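Local coordinates for dipeptidase AC. Metallo peptidase. MEROPS family M19 (Rhodobacter sphaeroides, PDB 3LY0), which probably hydrolyses dipeptides as a zinc-dependent metallodipeptidase of the M19 family, and here holds a phosphinate mimic of L-Ala-D-Ala, at residues I57-P62 / E90-V95; A98-L103 / G134-E139. All blocks are in the same frame, centred on the assembly; numbering follows the deposited sequence.

Interaction 1. Residues I57-P62 / E90-V95. With LY0 ((2R)-3-[(R)-[(1R)-1-aminoethyl](hydroxy)phosphoryl]-2-methylpropanoic acid), chain C.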
loop_
_atom_site.group_PDB
_atom_site.type_symbol
_atom_site.label_atom_id
_atom_site.label_comp_id
_atom_site.label_asym_id
_atom_site.label_seq_id
_atom_site.Cartn_x
_atom_site.Cartn_y
_atom_site.Cartn_z
ATOM N N ILE A 57 -6.967 4.135 4.240
ATOM C CA ILE A 57 -8.252 3.961 4.896
ATOM C C ILE A 57 -8.742 2.588 4.460
ATOM O O ILE A 57 -9.037 2.374 3.287
ATOM C CB ILE A 57 -9.237 5.044 4.433
ATOM C CG1 ILE A 57 -8.765 6.431 4.893
ATOM C CG2 ILE A 57 -10.660 4.731 4.908
ATOM C CD1 ILE A 57 -9.453 7.567 4.196
ATOM N N TYR A 58 -8.804 1.656 5.404
ATOM C CA TYR A 58 -9.169 0.276 5.120
ATOM C C TYR A 58 -10.202 -0.153 6.146
ATOM O O TYR A 58 -9.995 0.038 7.337
ATOM C CB TYR A 58 -7.921 -0.618 5.166
ATOM C CG TYR A 58 -8.127 -1.990 5.770
ATOM C CD1 TYR A 58 -8.713 -3.021 5.041
ATOM C CD2 TYR A 58 -7.720 -2.255 7.069
ATOM C CE1 TYR A 58 -8.902 -4.272 5.603
ATOM C CE2 TYR A 58 -7.889 -3.500 7.632
ATOM C CZ TYR A 58 -8.486 -4.503 6.903
ATOM O OH TYR A 58 -8.647 -5.745 7.486
ATOM N N VAL A 59 -11.318 -0.707 5.674
ATOM C CA VAL A 59 -12.420 -1.092 6.550
ATOM C C VAL A 59 -12.290 -2.567 6.918
ATOM O O VAL A 59 -12.396 -3.435 6.054
ATOM C CB VAL A 59 -13.786 -0.843 5.860
ATOM C CG1 VAL A 59 -14.935 -1.333 6.736
ATOM C CG2 VAL A 59 -13.946 0.625 5.522
ATOM N N PRO A 60 -12.043 -2.865 8.206
ATOM C CA PRO A 60 -11.891 -4.280 8.585
ATOM C C PRO A 60 -13.207 -5.049 8.593
ATOM O O PRO A 60 -14.260 -4.490 8.893
ATOM C CB PRO A 60 -11.350 -4.207 10.019
ATOM C CG PRO A 60 -10.840 -2.801 10.181
ATOM C CD PRO A 60 -11.694 -1.950 9.302
ATOM N N SER A 61 -13.122 -6.340 8.275
ATOM C CA SER A 61 -14.245 -7.262 8.414
ATOM C C SER A 61 -14.375 -7.701 9.871
ATOM O O SER A 61 -13.433 -7.545 10.652
ATOM C CB SER A 61 -14.018 -8.494 7.535
ATOM O OG SER A 61 -14.256 -8.205 6.172
ATOM N N PRO A 62 -15.540 -8.266 10.243
ATOM C CA PRO A 62 -15.761 -8.700 11.631
ATOM C C PRO A 62 -14.681 -9.664 12.123
ATOM O O PRO A 62 -14.238 -9.553 13.273
ATOM C CB PRO A 62 -17.127 -9.385 11.567
ATOM C CG PRO A 62 -17.831 -8.680 10.443
ATOM C CD PRO A 62 -16.746 -8.440 9.415
ATOM N N GLU A 90 -23.399 1.671 3.310
ATOM C CA GLU A 90 -24.021 2.113 4.554
ATOM C C GLU A 90 -23.199 1.742 5.793
ATOM O O GLU A 90 -23.120 2.516 6.751
ATOM C CB GLU A 90 -25.441 1.548 4.653
ATOM C CG GLU A 90 -26.210 1.959 5.897
ATOM C CD GLU A 90 -27.587 1.321 5.944
ATOM O OE1 GLU A 90 -28.578 2.008 5.617
ATOM O OE2 GLU A 90 -27.676 0.123 6.292
ATOM N N GLN A 91 -22.574 0.566 5.774
ATOM C CA GLN A 91 -21.758 0.119 6.893
ATOM C C GLN A 91 -20.307 0.601 6.798
ATOM O O GLN A 91 -19.659 0.864 7.814
ATOM C CB GLN A 91 -21.779 -1.414 6.988
ATOM C CG GLN A 91 -23.055 -1.979 7.601
ATOM C CD GLN A 91 -24.286 -1.665 6.776
ATOM O OE1 GLN A 91 -24.386 -2.054 5.610
ATOM N NE2 GLN A 91 -25.236 -0.943 7.377
ATOM N N ALA A 92 -19.791 0.705 5.576
ATOM C CA ALA A 92 -18.397 1.088 5.382
ATOM C C ALA A 92 -18.187 2.581 5.594
ATOM O O ALA A 92 -17.128 3.008 6.062
ATOM C CB ALA A 92 -17.913 0.670 3.989
ATOM N N GLN A 93 -19.193 3.382 5.254
ATOM C CA GLN A 93 -19.006 4.834 5.278
ATOM C C GLN A 93 -18.626 5.434 6.632
ATOM O O GLN A 93 -17.709 6.243 6.696
ATOM C CB GLN A 93 -20.182 5.571 4.620
ATOM C CG GLN A 93 -20.105 5.473 3.108
ATOM C CD GLN A 93 -21.269 6.099 2.389
ATOM O OE1 GLN A 93 -22.319 6.368 2.980
ATOM N NE2 GLN A 93 -21.097 6.331 1.091
ATOM N N PRO A 94 -19.299 5.035 7.718
ATOM C CA PRO A 94 -18.902 5.587 9.019
ATOM C C PRO A 94 -17.457 5.228 9.385
ATOM O O PRO A 94 -16.747 6.023 10.012
ATOM C CB PRO A 94 -19.901 4.940 9.993
ATOM C CG PRO A 94 -21.095 4.625 9.143
ATOM C CD PRO A 94 -20.541 4.241 7.799
ATOM N N VAL A 95 -17.005 4.043 8.981
ATOM C CA VAL A 95 -15.655 3.614 9.343
ATOM C C VAL A 95 -14.646 4.411 8.520
ATOM O O VAL A 95 -13.643 4.893 9.053
ATOM C CB VAL A 95 -15.447 2.084 9.153
ATOM C CG1 VAL A 95 -14.015 1.705 9.486
ATOM C CG2 VAL A 95 -16.408 1.300 10.035
HETATM P P LY0 C . -3.153 -5.052 4.412
HETATM C C1 LY0 C . -4.995 -5.599 6.439
HETATM N N1 LY0 C . -4.825 -3.290 5.552
HETATM C C2 LY0 C . -4.108 -4.512 5.872
HETATM C C4 LY0 C . -1.935 -6.341 4.889
HETATM C C5 LY0 C . -1.915 -7.563 4.015
HETATM C C6 LY0 C . -1.898 -7.234 2.547
HETATM C C7 LY0 C . -0.919 -8.615 4.432
HETATM O O31 LY0 C . -2.485 -3.804 3.884
HETATM O O32 LY0 C . -4.148 -5.578 3.324
HETATM O O61 LY0 C . -2.165 -8.215 1.649
HETATM O O62 LY0 C . -1.679 -6.080 2.140
#
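The Tyr58 ring lies between the inhibitor and its own chain. The amino nitrogen N1 of LY0 sits over one face, offset toward the rim on the CD2 side, with Tyr58 CD2 and LY0 N1 3.4 Å apart. The inhibitor's methyl C1 lies beyond, 3.7 Å from Tyr58 CZ. On the opposite face is the backbone N of Pro60, also toward the rim. Tyr58 OH is hydrogen-bonded to His65 ND1, which anchors the end of the ring. The Trp166 ring meets that of Tyr58 with the planes at about 50°. A leucine here would probably leave His65 ND1 without its hydroxyl partner and take away the flat wall beside the inhibitor's amino end.

The next residue faces the other way, onto helix 89-109. Val59 CG2 lies 4.1 Å from Val95 CG1 and 4.3 Å from Ala92 CB. Val59 CG1 also reaches Val95 CG1, at 4.2 Å. That Val95 methyl is anti to its backbone N (chi1 178°), which carries it to both branches of Val59. It also touches the ring carbon CD of Pro60, 4.3 Å away. The side chains meet through apolar groups, with Val59 CG2 also 4.0 Å from Ala92 O.

Residues 57-62 leave the C-terminal end of strand 50-57, where a TIM-barrel enzyme carries its active site. Arg168 holds the loop through Val59 O and Ser61 OG. Ile87 packs on Val59 and Ala92, while helix 16-22 supplies Leu18 to Tyr58 and Pro60 and Leu21 to Val95.

Interaction 2. Residues A98-L103 / G134-E139. With ZN (zinc ion), chain D; ZN (zinc ion), chain E; LY0 ((2R)-3-[(R)-[(1R)-1-aminoethyl](hydroxy)phosphoryl]-2-methylpropanoic acid), chain C.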
loop_
_atom_site.group_PDB
_atom_site.type_symbol
_atom_site.label_atom_id
_atom_site.label_comp_id
_atom_site.label_asym_id
_atom_site.label_seq_id
_atom_site.Cartn_x
_atom_site.Cartn_y
_atom_site.Cartn_z
ATOM N N ALA A 98 -14.454 7.834 9.862
ATOM C CA ALA A 98 -13.665 7.861 11.087
ATOM C C ALA A 98 -12.179 7.932 10.760
ATOM O O ALA A 98 -11.441 8.733 11.328
ATOM C CB ALA A 98 -13.972 6.644 11.957
ATOM N N MET A 99 -11.730 7.091 9.835
ATOM C CA MET A 99 -10.309 7.024 9.534
ATOM C C MET A 99 -9.836 8.286 8.797
ATOM O O MET A 99 -8.771 8.829 9.090
ATOM C CB MET A 99 -10.000 5.743 8.748
ATOM C CG MET A 99 -10.389 4.469 9.535
ATOM S SD MET A 99 -10.144 2.872 8.681
ATOM C CE MET A 99 -8.395 2.612 8.952
ATOM N N ALA A 100 -10.636 8.770 7.848
ATOM C CA ALA A 100 -10.306 10.039 7.192
ATOM C C ALA A 100 -10.243 11.178 8.212
ATOM O O ALA A 100 -9.392 12.055 8.114
ATOM C CB ALA A 100 -11.322 10.369 6.091
ATOM N N GLY A 101 -11.142 11.142 9.192
ATOM C CA GLY A 101 -11.159 12.139 10.251
ATOM C C GLY A 101 -9.909 12.093 11.119
ATOM O O GLY A 101 -9.391 13.135 11.531
ATOM N N HIS A 102 -9.407 10.893 11.389
ATOM C CA HIS A 102 -8.149 10.745 12.134
ATOM C C HIS A 102 -6.968 11.297 11.333
ATOM O O HIS A 102 -6.052 11.889 11.905
ATOM C CB HIS A 102 -7.877 9.279 12.486
ATOM C CG HIS A 102 -8.770 8.739 13.554
ATOM N ND1 HIS A 102 -8.902 9.349 14.783
ATOM C CD2 HIS A 102 -9.550 7.633 13.591
ATOM C CE1 HIS A 102 -9.741 8.650 15.528
ATOM N NE2 HIS A 102 -10.148 7.603 14.829
ATOM N N LEU A 103 -6.993 11.115 10.015
ATOM C CA LEU A 103 -5.899 11.581 9.173
ATOM C C LEU A 103 -5.830 13.109 9.216
ATOM O O LEU A 103 -4.757 13.690 9.360
ATOM C CB LEU A 103 -6.065 11.083 7.738
ATOM C CG LEU A 103 -4.945 11.426 6.760
ATOM C CD1 LEU A 103 -3.639 10.784 7.207
ATOM C CD2 LEU A 103 -5.295 10.993 5.346
ATOM N N GLY A 134 1.558 13.081 3.667
ATOM C CA GLY A 134 0.582 12.007 3.665
ATOM C C GLY A 134 -0.339 12.113 2.475
ATOM O O GLY A 134 -0.848 13.191 2.184
ATOM N N ILE A 135 -0.564 10.994 1.792
ATOM C CA ILE A 135 -1.588 10.917 0.755
ATOM C C ILE A 135 -2.763 10.116 1.302
ATOM O O ILE A 135 -2.585 8.995 1.786
ATOM C CB ILE A 135 -1.054 10.234 -0.517
ATOM C CG1 ILE A 135 0.123 11.020 -1.103
ATOM C CG2 ILE A 135 -2.173 10.062 -1.556
ATOM C CD1 ILE A 135 0.788 10.336 -2.279
ATOM N N MET A 136 -3.960 10.700 1.245
ATOM C CA MET A 136 -5.177 9.972 1.621
ATOM C C MET A 136 -5.510 8.900 0.579
ATOM O O MET A 136 -5.755 9.207 -0.598
ATOM C CB MET A 136 -6.349 10.946 1.801
ATOM C CG MET A 136 -7.640 10.289 2.301
ATOM S SD MET A 136 -9.093 11.415 2.431
ATOM C CE MET A 136 -8.453 12.684 3.543
ATOM N N HIS A 137 -5.528 7.653 1.036
ATOM C CA HIS A 137 -5.683 6.483 0.185
ATOM C C HIS A 137 -6.823 5.636 0.713
ATOM O O HIS A 137 -6.982 5.502 1.924
ATOM C CB HIS A 137 -4.395 5.650 0.219
ATOM C CG HIS A 137 -4.512 4.322 -0.467
ATOM N ND1 HIS A 137 -4.401 4.183 -1.834
ATOM C CD2 HIS A 137 -4.734 3.080 0.025
ATOM C CE1 HIS A 137 -4.540 2.907 -2.153
ATOM N NE2 HIS A 137 -4.743 2.216 -1.045
ATOM N N MET A 138 -7.618 5.059 -0.185
ATOM C CA MET A 138 -8.688 4.154 0.219
ATOM C C MET A 138 -8.353 2.748 -0.277
ATOM O O MET A 138 -8.185 2.537 -1.471
ATOM C CB MET A 138 -10.015 4.656 -0.385
ATOM C CG MET A 138 -11.264 3.851 -0.051
ATOM S SD MET A 138 -12.797 4.746 -0.473
ATOM C CE MET A 138 -12.566 6.179 0.534
ATOM N N GLU A 139 -8.222 1.799 0.646
ATOM C CA GLU A 139 -7.870 0.424 0.308
ATOM C C GLU A 139 -9.146 -0.389 0.341
ATOM O O GLU A 139 -9.569 -0.837 1.406
ATOM C CB GLU A 139 -6.875 -0.128 1.328
ATOM C CG GLU A 139 -6.520 -1.599 1.104
ATOM C CD GLU A 139 -5.350 -2.062 1.961
ATOM O OE1 GLU A 139 -5.140 -1.505 3.055
ATOM O OE2 GLU A 139 -4.634 -2.978 1.542
HETATM ZN ZN ZN D . -3.454 -1.866 4.317
HETATM ZN ZN ZN E . -3.135 -4.437 1.710
HETATM P P LY0 C . -3.153 -5.052 4.412
HETATM C C1 LY0 C . -4.995 -5.599 6.439
HETATM N N1 LY0 C . -4.825 -3.290 5.552
HETATM C C2 LY0 C . -4.108 -4.512 5.872
HETATM C C4 LY0 C . -1.935 -6.341 4.889
HETATM C C5 LY0 C . -1.915 -7.563 4.015
HETATM C C6 LY0 C . -1.898 -7.234 2.547
HETATM C C7 LY0 C . -0.919 -8.615 4.432
HETATM O O31 LY0 C . -2.485 -3.804 3.884
HETATM O O32 LY0 C . -4.148 -5.578 3.324
HETATM O O61 LY0 C . -2.165 -8.215 1.649
HETATM O O62 LY0 C . -1.679 -6.080 2.140
#
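Met136 and Leu103 pack strand 132-139 against helix 89-109. The strand segment begins at Gly134, which passes near Leu103 CD1. Its backbone is bonded to the neighbouring strand 114-116 through Lys115. Ile135 turns to the other face of the sheet, where it packs on Phe54 and Arg160.

Met136 carries the contact. Leu103 CD2 sits against the base of this side chain, 3.7 Å from Met136 CB and 3.9 Å from Met136 CG. The same methyl lies 4.0 Å from Met136 CE, because the methionine bends at its last torsion (chi3 -57°) and brings its end back toward the leucine. Met136 SD meets the methyl CB of Ala100 at 4.4 Å, one helical turn before Leu103. Ile57 of strand 50-57 and Leu159 of strand 159-163 also pack on Met136.

His137 ND1 is hydrogen-bonded to Ser161 OG. Met138 packs on Leu159 and Leu162 of strand 159-163.

Glu139 ends the segment in the metal site. Its chain runs extended beyond CG, and the carboxylate bridges the two zinc ions. Glu139 OE1 binds the zinc ion of chain D at 2.1 Å, and Glu139 OE2 binds that of chain E, also at 2.1 Å. His13 and Asp15 share the first zinc; His212 and His233 share the second. The inhibitor's O31 binds both.

The strand thus has an apolar part packed on the helix and a charged end. The carboxylate's charge is probably offset by the two metals, which also hold it in place, while the helix contact rests on apolar packing.

Both contacts use helix 89-109, one near its start and one further along. Interaction 1 is partly buried and ties the helix to a loop at the mouth of the barrel. Interaction 2 is fully buried and lays the helix on strand 132-139 of the barrel wall. They meet directly: Ile57 N lies 2.7 Å from His137 O and Ile57 O 2.8 Å from Glu139 N, probable hydrogen bonds between parallel strands. The helix-facing chemistry is apolar in both. The segments 57-62 and 134-139 both touch the inhibitor, but differently: 57-62 offers an aromatic wall, whereas 134-139 ends in a metal ligand.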